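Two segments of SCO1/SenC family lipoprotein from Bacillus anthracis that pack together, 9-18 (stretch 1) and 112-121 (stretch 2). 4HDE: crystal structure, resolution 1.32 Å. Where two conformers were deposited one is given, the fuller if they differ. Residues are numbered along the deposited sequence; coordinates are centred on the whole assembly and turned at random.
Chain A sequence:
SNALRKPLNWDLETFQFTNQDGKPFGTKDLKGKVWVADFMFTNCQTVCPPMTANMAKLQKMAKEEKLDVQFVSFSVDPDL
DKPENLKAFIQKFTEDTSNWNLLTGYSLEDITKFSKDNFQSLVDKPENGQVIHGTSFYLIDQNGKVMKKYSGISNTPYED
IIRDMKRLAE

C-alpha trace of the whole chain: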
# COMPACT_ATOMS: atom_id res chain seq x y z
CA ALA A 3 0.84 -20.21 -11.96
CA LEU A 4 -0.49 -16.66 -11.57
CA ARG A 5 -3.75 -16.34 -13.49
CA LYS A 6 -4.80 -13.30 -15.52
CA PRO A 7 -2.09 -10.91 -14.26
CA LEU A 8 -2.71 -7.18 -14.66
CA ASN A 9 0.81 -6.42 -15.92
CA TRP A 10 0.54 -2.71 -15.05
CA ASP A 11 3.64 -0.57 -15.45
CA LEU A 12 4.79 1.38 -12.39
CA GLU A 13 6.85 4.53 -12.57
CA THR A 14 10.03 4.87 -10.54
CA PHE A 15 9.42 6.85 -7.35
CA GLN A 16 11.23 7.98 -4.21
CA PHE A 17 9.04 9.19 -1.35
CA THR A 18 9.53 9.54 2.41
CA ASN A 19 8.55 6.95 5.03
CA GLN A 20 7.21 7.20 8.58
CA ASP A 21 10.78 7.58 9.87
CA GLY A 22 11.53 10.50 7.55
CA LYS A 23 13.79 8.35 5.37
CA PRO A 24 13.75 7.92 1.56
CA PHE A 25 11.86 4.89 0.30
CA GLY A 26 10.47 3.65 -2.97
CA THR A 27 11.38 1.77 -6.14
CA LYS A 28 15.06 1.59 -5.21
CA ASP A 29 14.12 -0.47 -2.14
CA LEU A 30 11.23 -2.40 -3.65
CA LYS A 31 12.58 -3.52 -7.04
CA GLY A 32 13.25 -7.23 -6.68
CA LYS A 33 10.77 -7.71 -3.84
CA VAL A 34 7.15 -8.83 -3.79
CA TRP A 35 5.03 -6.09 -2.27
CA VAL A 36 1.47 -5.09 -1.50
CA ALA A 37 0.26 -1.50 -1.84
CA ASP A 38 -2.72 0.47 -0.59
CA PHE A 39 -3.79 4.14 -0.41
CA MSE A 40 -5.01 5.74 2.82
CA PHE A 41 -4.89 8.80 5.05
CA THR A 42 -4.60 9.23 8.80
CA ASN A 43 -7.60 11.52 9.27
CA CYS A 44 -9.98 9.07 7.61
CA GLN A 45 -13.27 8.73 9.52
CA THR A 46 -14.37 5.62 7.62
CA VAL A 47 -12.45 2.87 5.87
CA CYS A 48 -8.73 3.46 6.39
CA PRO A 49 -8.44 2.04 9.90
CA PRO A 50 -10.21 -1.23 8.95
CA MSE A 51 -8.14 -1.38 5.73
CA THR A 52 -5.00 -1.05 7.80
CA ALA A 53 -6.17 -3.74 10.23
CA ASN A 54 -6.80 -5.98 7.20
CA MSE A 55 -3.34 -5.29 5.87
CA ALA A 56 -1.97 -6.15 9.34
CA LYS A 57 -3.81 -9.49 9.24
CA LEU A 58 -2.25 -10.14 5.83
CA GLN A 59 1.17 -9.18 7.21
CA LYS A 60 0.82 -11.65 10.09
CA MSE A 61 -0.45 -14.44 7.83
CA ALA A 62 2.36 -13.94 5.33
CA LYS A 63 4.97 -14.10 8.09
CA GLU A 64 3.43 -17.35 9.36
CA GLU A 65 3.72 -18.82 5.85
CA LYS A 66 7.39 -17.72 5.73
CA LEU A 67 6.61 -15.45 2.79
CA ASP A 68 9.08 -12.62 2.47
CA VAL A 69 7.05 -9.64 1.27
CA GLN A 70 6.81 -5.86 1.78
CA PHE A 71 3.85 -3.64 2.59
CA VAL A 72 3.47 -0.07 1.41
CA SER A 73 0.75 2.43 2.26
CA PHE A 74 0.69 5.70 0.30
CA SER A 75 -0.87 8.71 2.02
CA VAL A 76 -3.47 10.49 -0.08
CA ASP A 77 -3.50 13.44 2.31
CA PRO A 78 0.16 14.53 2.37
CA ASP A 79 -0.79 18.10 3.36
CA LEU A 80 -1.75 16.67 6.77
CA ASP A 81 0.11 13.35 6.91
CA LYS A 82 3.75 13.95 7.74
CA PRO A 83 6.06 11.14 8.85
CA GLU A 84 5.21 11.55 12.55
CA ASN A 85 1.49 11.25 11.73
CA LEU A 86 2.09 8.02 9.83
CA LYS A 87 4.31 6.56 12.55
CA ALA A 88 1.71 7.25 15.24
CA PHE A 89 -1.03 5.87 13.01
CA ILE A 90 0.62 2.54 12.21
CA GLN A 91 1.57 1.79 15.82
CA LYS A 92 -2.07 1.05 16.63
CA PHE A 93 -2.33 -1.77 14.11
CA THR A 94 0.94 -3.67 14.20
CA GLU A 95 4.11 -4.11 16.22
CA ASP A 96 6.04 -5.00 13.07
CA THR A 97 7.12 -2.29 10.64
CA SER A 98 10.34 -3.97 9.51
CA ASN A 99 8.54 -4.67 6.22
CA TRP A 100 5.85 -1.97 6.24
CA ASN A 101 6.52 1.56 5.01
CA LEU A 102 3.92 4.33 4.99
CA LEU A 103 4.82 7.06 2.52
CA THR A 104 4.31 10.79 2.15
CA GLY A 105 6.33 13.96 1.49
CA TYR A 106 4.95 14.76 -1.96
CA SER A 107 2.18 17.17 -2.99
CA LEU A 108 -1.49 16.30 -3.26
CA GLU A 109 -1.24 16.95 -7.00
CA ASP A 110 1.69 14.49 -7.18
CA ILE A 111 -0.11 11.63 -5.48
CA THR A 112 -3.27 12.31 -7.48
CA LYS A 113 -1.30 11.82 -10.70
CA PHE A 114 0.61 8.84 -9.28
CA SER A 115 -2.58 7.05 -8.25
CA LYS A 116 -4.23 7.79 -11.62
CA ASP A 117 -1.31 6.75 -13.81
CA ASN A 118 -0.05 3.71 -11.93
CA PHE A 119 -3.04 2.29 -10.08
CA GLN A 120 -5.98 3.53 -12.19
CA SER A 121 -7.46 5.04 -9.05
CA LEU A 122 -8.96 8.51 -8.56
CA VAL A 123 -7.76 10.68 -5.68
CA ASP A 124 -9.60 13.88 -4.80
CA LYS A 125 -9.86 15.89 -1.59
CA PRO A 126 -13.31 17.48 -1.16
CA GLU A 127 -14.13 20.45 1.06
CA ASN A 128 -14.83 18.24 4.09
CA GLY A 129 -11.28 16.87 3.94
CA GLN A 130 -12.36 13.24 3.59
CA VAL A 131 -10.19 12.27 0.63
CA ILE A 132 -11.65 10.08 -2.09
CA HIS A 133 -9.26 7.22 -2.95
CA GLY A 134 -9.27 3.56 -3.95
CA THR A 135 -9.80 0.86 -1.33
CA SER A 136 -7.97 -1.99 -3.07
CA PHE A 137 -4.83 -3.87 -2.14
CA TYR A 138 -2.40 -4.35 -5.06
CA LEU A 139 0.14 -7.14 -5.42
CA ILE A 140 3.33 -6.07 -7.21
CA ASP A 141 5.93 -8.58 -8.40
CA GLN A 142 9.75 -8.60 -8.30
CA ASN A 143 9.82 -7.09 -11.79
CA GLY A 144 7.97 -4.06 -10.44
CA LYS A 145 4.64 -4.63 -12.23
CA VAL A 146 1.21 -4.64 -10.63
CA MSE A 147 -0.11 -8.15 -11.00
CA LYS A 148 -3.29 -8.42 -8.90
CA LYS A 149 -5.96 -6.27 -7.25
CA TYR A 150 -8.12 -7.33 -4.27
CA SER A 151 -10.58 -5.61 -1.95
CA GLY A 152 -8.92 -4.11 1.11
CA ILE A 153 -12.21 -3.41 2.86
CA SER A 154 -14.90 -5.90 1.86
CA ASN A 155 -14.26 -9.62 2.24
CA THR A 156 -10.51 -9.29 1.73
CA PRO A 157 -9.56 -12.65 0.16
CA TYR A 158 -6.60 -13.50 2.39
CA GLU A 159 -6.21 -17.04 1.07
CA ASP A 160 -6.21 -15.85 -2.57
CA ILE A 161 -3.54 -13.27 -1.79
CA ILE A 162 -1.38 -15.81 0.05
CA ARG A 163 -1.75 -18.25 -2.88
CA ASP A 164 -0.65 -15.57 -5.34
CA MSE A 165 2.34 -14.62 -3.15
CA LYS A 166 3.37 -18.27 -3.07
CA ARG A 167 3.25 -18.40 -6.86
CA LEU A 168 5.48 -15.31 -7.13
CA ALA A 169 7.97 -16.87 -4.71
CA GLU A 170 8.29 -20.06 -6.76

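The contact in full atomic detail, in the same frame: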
# COMPACT_ATOMS: atom_id res chain seq x y z
N ASN A 9 -0.35 -6.93 -15.20
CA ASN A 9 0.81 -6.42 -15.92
C ASN A 9 0.83 -4.90 -16.04
O ASN A 9 1.15 -4.37 -17.11
CB ASN A 9 0.89 -7.01 -17.34
CG ASN A 9 0.95 -8.52 -17.35
OD1 ASN A 9 0.20 -9.18 -18.08
ND2 ASN A 9 1.84 -9.09 -16.55
N TRP A 10 0.49 -4.18 -14.98
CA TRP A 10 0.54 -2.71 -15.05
C TRP A 10 1.93 -2.17 -14.79
O TRP A 10 2.60 -2.57 -13.83
CB TRP A 10 -0.38 -2.09 -14.01
CG TRP A 10 -1.85 -2.31 -14.18
CD1 TRP A 10 -2.51 -2.85 -15.25
CD2 TRP A 10 -2.85 -2.00 -13.21
NE1 TRP A 10 -3.86 -2.88 -15.00
CE2 TRP A 10 -4.09 -2.37 -13.75
CE3 TRP A 10 -2.81 -1.45 -11.92
CZ2 TRP A 10 -5.29 -2.19 -13.05
CZ3 TRP A 10 -3.99 -1.27 -11.24
CH2 TRP A 10 -5.22 -1.65 -11.80
N ASP A 11 2.38 -1.27 -15.66
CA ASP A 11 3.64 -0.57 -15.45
C ASP A 11 3.57 0.37 -14.24
O ASP A 11 2.55 1.01 -14.01
CB ASP A 11 3.99 0.26 -16.69
CG ASP A 11 4.32 -0.59 -17.91
OD1 ASP A 11 4.84 -1.71 -17.76
OD2 ASP A 11 4.06 -0.10 -19.03
N LEU A 12 4.66 0.44 -13.50
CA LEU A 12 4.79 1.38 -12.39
C LEU A 12 5.98 2.28 -12.60
O LEU A 12 7.08 1.83 -12.89
CB LEU A 12 5.02 0.64 -11.08
CG LEU A 12 3.86 -0.13 -10.49
CD1 LEU A 12 4.26 -0.65 -9.13
CD2 LEU A 12 2.63 0.76 -10.39
N GLU A 13 5.75 3.58 -12.46
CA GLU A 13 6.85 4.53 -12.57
C GLU A 13 7.80 4.38 -11.39
O GLU A 13 7.43 3.89 -10.32
CB GLU A 13 6.32 5.95 -12.62
CG GLU A 13 5.88 6.47 -11.27
CD GLU A 13 5.22 7.83 -11.36
OE1 GLU A 13 5.77 8.80 -10.79
OE2 GLU A 13 4.15 7.93 -11.99
N THR A 14 9.04 4.82 -11.59
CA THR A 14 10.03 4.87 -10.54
C THR A 14 9.73 6.05 -9.63
O THR A 14 9.47 7.16 -10.10
CB THR A 14 11.43 5.00 -11.14
OG1 THR A 14 11.69 3.87 -11.97
CG2 THR A 14 12.49 5.07 -10.05
N PHE A 15 9.74 5.81 -8.32
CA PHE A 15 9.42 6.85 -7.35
C PHE A 15 10.32 6.76 -6.11
O PHE A 15 10.83 5.69 -5.77
CB PHE A 15 7.95 6.79 -6.92
CG PHE A 15 7.59 5.54 -6.17
CD1 PHE A 15 7.60 5.51 -4.78
CD2 PHE A 15 7.23 4.38 -6.85
CE1 PHE A 15 7.27 4.37 -4.09
CE2 PHE A 15 6.91 3.23 -6.17
CZ PHE A 15 6.92 3.23 -4.78
N GLN A 16 10.49 7.90 -5.46
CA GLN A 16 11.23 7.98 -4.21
C GLN A 16 10.48 8.93 -3.29
O GLN A 16 10.46 10.14 -3.52
CB GLN A 16 12.65 8.50 -4.44
CG GLN A 16 13.47 8.66 -3.17
CD GLN A 16 14.82 9.28 -3.45
OE1 GLN A 16 15.46 9.00 -4.47
NE2 GLN A 16 15.26 10.15 -2.55
N PHE A 17 9.82 8.38 -2.28
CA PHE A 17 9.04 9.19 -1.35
C PHE A 17 9.70 9.13 0.01
O PHE A 17 10.87 8.75 0.11
CB PHE A 17 7.58 8.71 -1.30
CG PHE A 17 6.85 8.78 -2.63
CD1 PHE A 17 7.20 9.72 -3.60
CD2 PHE A 17 5.81 7.91 -2.90
CE1 PHE A 17 6.49 9.78 -4.81
CE2 PHE A 17 5.11 7.96 -4.10
CZ PHE A 17 5.46 8.89 -5.06
N THR A 18 8.99 9.53 1.06
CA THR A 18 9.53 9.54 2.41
C THR A 18 8.67 8.66 3.31
O THR A 18 7.44 8.73 3.26
CB THR A 18 9.58 10.97 2.97
OG1 THR A 18 10.38 11.79 2.12
CG2 THR A 18 10.17 10.98 4.37
N THR A 112 -2.10 12.44 -6.62
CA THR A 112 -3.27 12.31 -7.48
C THR A 112 -2.86 11.74 -8.85
O THR A 112 -3.49 10.82 -9.37
CB THR A 112 -3.98 13.66 -7.65
OG1 THR A 112 -4.48 14.08 -6.37
CG2 THR A 112 -5.14 13.54 -8.64
N LYS A 113 -1.79 12.29 -9.41
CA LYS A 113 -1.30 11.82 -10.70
C LYS A 113 -0.75 10.40 -10.58
O LYS A 113 -1.00 9.56 -11.43
CB LYS A 113 -0.22 12.76 -11.25
CG LYS A 113 0.27 12.39 -12.64
CD LYS A 113 1.50 13.18 -13.03
CE LYS A 113 2.04 12.73 -14.38
NZ LYS A 113 2.41 11.28 -14.37
N PHE A 114 -0.02 10.14 -9.50
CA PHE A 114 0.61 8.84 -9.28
C PHE A 114 -0.46 7.75 -9.18
O PHE A 114 -0.34 6.69 -9.80
CB PHE A 114 1.46 8.92 -8.01
CG PHE A 114 2.15 7.62 -7.64
CD1 PHE A 114 3.38 7.30 -8.18
CD2 PHE A 114 1.58 6.76 -6.72
CE1 PHE A 114 4.03 6.12 -7.81
CE2 PHE A 114 2.22 5.58 -6.35
CZ PHE A 114 3.44 5.27 -6.91
N SER A 115 -1.50 8.01 -8.40
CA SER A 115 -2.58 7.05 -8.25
C SER A 115 -3.32 6.81 -9.58
O SER A 115 -3.65 5.67 -9.92
CB SER A 115 -3.55 7.52 -7.16
OG SER A 115 -4.60 6.60 -6.96
N LYS A 116 -3.56 7.88 -10.33
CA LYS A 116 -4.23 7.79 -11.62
C LYS A 116 -3.41 6.97 -12.63
O LYS A 116 -3.94 6.08 -13.29
CB LYS A 116 -4.48 9.19 -12.19
CG LYS A 116 -4.88 9.23 -13.66
CD LYS A 116 -5.14 10.66 -14.16
CE LYS A 116 -3.85 11.46 -14.34
NZ LYS A 116 -3.15 11.17 -15.63
N ASP A 117 -2.13 7.28 -12.73
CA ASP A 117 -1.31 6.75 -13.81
C ASP A 117 -0.80 5.35 -13.55
O ASP A 117 -0.56 4.59 -14.50
CB ASP A 117 -0.13 7.69 -14.10
CG ASP A 117 -0.56 8.93 -14.86
OD1 ASP A 117 -1.73 8.99 -15.28
OD2 ASP A 117 0.29 9.83 -15.06
N ASN A 118 -0.63 5.00 -12.29
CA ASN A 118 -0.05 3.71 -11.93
C ASN A 118 -1.05 2.70 -11.40
O ASN A 118 -0.90 1.49 -11.60
CB ASN A 118 1.07 3.91 -10.92
CG ASN A 118 2.19 4.74 -11.49
OD1 ASN A 118 3.00 4.25 -12.27
ND2 ASN A 118 2.22 6.02 -11.13
N PHE A 119 -2.08 3.18 -10.72
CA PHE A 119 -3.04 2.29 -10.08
C PHE A 119 -4.48 2.49 -10.56
O PHE A 119 -5.40 1.90 -10.00
CB PHE A 119 -2.95 2.41 -8.56
CG PHE A 119 -1.64 1.91 -8.01
CD1 PHE A 119 -1.49 0.58 -7.65
CD2 PHE A 119 -0.56 2.77 -7.87
CE1 PHE A 119 -0.29 0.11 -7.16
CE2 PHE A 119 0.64 2.31 -7.38
CZ PHE A 119 0.78 0.98 -7.01
N GLN A 120 -4.66 3.30 -11.60
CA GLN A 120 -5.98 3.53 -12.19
C GLN A 120 -7.02 3.87 -11.14
O GLN A 120 -8.16 3.41 -11.20
CB GLN A 120 -6.42 2.31 -13.00
CG GLN A 120 -5.36 1.84 -13.96
CD GLN A 120 -5.88 0.85 -14.97
OE1 GLN A 120 -7.08 0.59 -15.04
NE2 GLN A 120 -4.98 0.30 -15.78
N SER A 121 -6.62 4.70 -10.18
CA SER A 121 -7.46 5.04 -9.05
C SER A 121 -7.53 6.56 -8.85
O SER A 121 -6.50 7.23 -8.79
CB SER A 121 -6.92 4.37 -7.79
OG SER A 121 -7.79 4.56 -6.68
O HOH W 1 0.03 1.34 -14.59
O HOH W 2 2.77 10.30 -11.72

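A single asparagine near the end of a helix can hold an extended segment by answering both its backbone and a side chain, and N118 does so here. Its OD1 accepts from the backbone N of E13 at 2.8 Å, while its ND2 donates to E13 OE2, also at 2.8 Å; both bonds are nearly straight. Because an amide carries an acceptor and a donor side by side, it can close this two-point clasp with one residue. ND2 also donates within the helix, to F114 O at 3.0 Å, so the one amide nitrogen serves both its own helix and the other stretch. The CA atoms come nearest one residue before E13, L12 CA lying 5.4 Å from N118 CA.

Water extends the polar seam: water 2 donates to E13 OE2 and accepts from K113 NZ, both at 2.8 Å, joining opposite charges too far apart for a salt bridge.

On one side of the clasp the packing is aromatic. F114 turns its edge to the face of F15 and offers its own face to the edge of F17, with ring planes at 73° and 72°. Toward the other end, L12 CD2 rests 3.9 Å from F119 CZ, and Q120, where the chain leaves helical geometry with positive phi, lays its CG over the six-membered ring of W10, 4.2 Å from the centroid.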